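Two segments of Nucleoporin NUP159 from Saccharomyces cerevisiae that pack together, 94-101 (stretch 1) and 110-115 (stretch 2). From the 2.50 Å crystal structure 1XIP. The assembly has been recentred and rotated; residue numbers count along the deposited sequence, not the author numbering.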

# COMPACT_ATOMS: atom_id res chain seq x y z
N CYS A 94 4.74 11.31 1.79
CA CYS A 94 4.52 11.52 0.36
C CYS A 94 4.85 12.91 -0.18
O CYS A 94 4.67 13.90 0.52
CB CYS A 94 3.07 11.16 -0.00
SG CYS A 94 1.94 12.55 -0.15
N PHE A 95 5.30 12.97 -1.44
CA PHE A 95 5.60 14.25 -2.08
C PHE A 95 4.36 14.85 -2.69
O PHE A 95 3.55 14.13 -3.25
CB PHE A 95 6.67 14.09 -3.17
CG PHE A 95 8.01 13.66 -2.65
CD1 PHE A 95 8.36 12.31 -2.62
CD2 PHE A 95 8.91 14.59 -2.19
CE1 PHE A 95 9.59 11.90 -2.14
CE2 PHE A 95 10.15 14.19 -1.71
CZ PHE A 95 10.49 12.84 -1.69
N HIS A 96 4.23 16.17 -2.58
CA HIS A 96 3.09 16.90 -3.13
C HIS A 96 3.54 18.30 -3.52
O HIS A 96 3.82 19.12 -2.66
CB HIS A 96 1.95 16.99 -2.10
CG HIS A 96 0.79 17.82 -2.56
ND1 HIS A 96 0.54 19.09 -2.05
CD2 HIS A 96 -0.18 17.58 -3.47
CE1 HIS A 96 -0.55 19.58 -2.62
NE2 HIS A 96 -1.01 18.69 -3.49
N GLY A 97 3.58 18.58 -4.81
CA GLY A 97 4.10 19.86 -5.26
C GLY A 97 5.51 20.02 -4.73
O GLY A 97 6.32 19.10 -4.85
N ASP A 98 5.80 21.15 -4.11
CA ASP A 98 7.13 21.36 -3.55
C ASP A 98 7.21 21.07 -2.04
O ASP A 98 8.01 21.66 -1.33
CB ASP A 98 7.62 22.76 -3.88
CG ASP A 98 8.20 22.86 -5.29
OD1 ASP A 98 7.41 22.88 -6.28
OD2 ASP A 98 9.44 22.91 -5.52
N GLN A 99 6.38 20.15 -1.57
CA GLN A 99 6.25 19.84 -0.16
C GLN A 99 6.32 18.34 0.08
O GLN A 99 6.17 17.54 -0.84
CB GLN A 99 4.89 20.32 0.35
CG GLN A 99 4.82 21.79 0.68
CD GLN A 99 3.42 22.20 1.12
OE1 GLN A 99 2.44 21.44 0.98
NE2 GLN A 99 3.31 23.41 1.67
N VAL A 100 6.55 17.96 1.33
CA VAL A 100 6.40 16.58 1.74
C VAL A 100 5.34 16.52 2.84
O VAL A 100 5.40 17.25 3.83
CB VAL A 100 7.73 16.00 2.25
CG1 VAL A 100 7.56 14.59 2.70
CG2 VAL A 100 8.76 16.03 1.17
N LEU A 101 4.35 15.67 2.67
CA LEU A 101 3.38 15.51 3.73
C LEU A 101 3.78 14.35 4.60
O LEU A 101 4.23 13.34 4.10
CB LEU A 101 1.96 15.36 3.18
CG LEU A 101 1.50 16.49 2.25
CD1 LEU A 101 0.11 16.24 1.76
CD2 LEU A 101 1.59 17.84 2.94
N SER A 110 3.61 19.26 7.22
CA SER A 110 4.20 19.68 5.95
C SER A 110 5.65 20.11 6.11
O SER A 110 5.97 20.92 6.98
CB SER A 110 3.43 20.88 5.43
OG SER A 110 2.93 20.62 4.14
N LEU A 111 6.52 19.58 5.26
CA LEU A 111 7.88 20.11 5.17
C LEU A 111 8.09 20.80 3.82
O LEU A 111 7.80 20.25 2.77
CB LEU A 111 8.91 19.00 5.38
CG LEU A 111 10.35 19.29 4.95
CD1 LEU A 111 11.07 20.09 6.01
CD2 LEU A 111 11.06 17.99 4.67
N ASP A 112 8.60 22.02 3.87
CA ASP A 112 8.79 22.81 2.68
C ASP A 112 10.11 22.40 2.07
O ASP A 112 11.13 22.47 2.72
CB ASP A 112 8.80 24.27 3.08
CG ASP A 112 8.64 25.22 1.91
OD1 ASP A 112 8.82 24.80 0.73
OD2 ASP A 112 8.35 26.42 2.09
N LEU A 113 10.09 21.95 0.82
CA LEU A 113 11.28 21.33 0.24
C LEU A 113 12.30 22.35 -0.20
O LEU A 113 13.44 22.00 -0.50
CB LEU A 113 10.94 20.40 -0.93
CG LEU A 113 10.38 19.02 -0.58
CD1 LEU A 113 9.66 18.46 -1.78
CD2 LEU A 113 11.47 18.06 -0.13
N GLU A 114 11.88 23.61 -0.25
CA GLU A 114 12.78 24.69 -0.61
C GLU A 114 13.26 25.53 0.58
O GLU A 114 14.23 26.29 0.47
CB GLU A 114 12.16 25.56 -1.71
CG GLU A 114 12.59 25.13 -3.11
CD GLU A 114 11.64 25.61 -4.20
OE1 GLU A 114 11.43 26.84 -4.34
OE2 GLU A 114 11.10 24.74 -4.93
N GLU A 115 12.57 25.40 1.71
CA GLU A 115 13.06 25.94 2.98
C GLU A 115 12.89 24.90 4.08
O GLU A 115 11.93 24.96 4.87
CB GLU A 115 12.35 27.25 3.35
CG GLU A 115 13.26 28.24 4.06
CD GLU A 115 12.51 29.47 4.60
OE1 GLU A 115 11.29 29.34 4.93
OE2 GLU A 115 13.13 30.57 4.71

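What holds the two segments side by side? Strand 99-101 runs antiparallel to strand 110-112, their axes approaching to 4.7 Å, and the pairing centres on Val100 and Leu111. The amide N of Val100 donates to the O of Leu111 at 3.0 Å, and the N of Leu111 returns a hydrogen bond to the O of Val100, also at 3.0 Å. A third bond, from Leu113 N to Asp98 O at 3.0 Å, carries the ladder past the end of the strand 110-112. The carbonyl oxygens of the central pair also receive CA-H...O contacts, Gln99 CA to Leu111 O at 3.3 Å and Ser110 CA to Val100 O at 3.4 Å.

Which side chain is the main bump, and what receives it? Leu113 points toward stretch 1 and has more area covered by the other stretch than any other residue here. Its methyls fill the hollow together: Leu113 CD2 lies 3.6 Å from Val100 CG2, and Leu113 CD1, 3.9 Å from the same Val100 CG2, meets the edge of the Phe95 ring, 4.0 Å from Phe95 CD2, and sits 3.7 Å from Gln99 N. The hollow is thus lined by a branched side chain, a ring edge and a piece of backbone. Phe95 can take part because strand 94-96 folds back through a type II' turn, His96 to Gln99, placing it beside the strand that pairs with stretch 2. Gly97, with its positive phi, occupies the turn.

How do the two faces of the pairing differ? Val100 and Leu111 project from the same face, with Val100 CB 4.5 Å from Leu111 CB, so the hydrogen-bonded pair also makes an apolar contact. Gln99, Leu101, Ser110 and Asp112 project from the other face. There the small Ser110 side chain comes close to two longer neighbours: its OG lies 3.3 Å from Leu101 CD2 and 3.3 Å from Gln99 OE1. Packing around this hydroxyl is therefore mixed, a methyl group and an amide oxygen both meeting the same atom.

What happens where the contact opens to solvent? The ends of Asp98 and Glu114 come nearer to the opposing stretch than their CA-to-CB directions, which are sideways, would suggest. Asp98 OD2 and Glu114 OE2 stand just 2.5 Å apart, a tight approach for two acidic groups, and the geometry leaves the protonation open. Nearby, Asp112 OD1 accepts a weak hydrogen bond from Glu114 N at 3.4 Å, which ties the strand's last residue to the loop that follows.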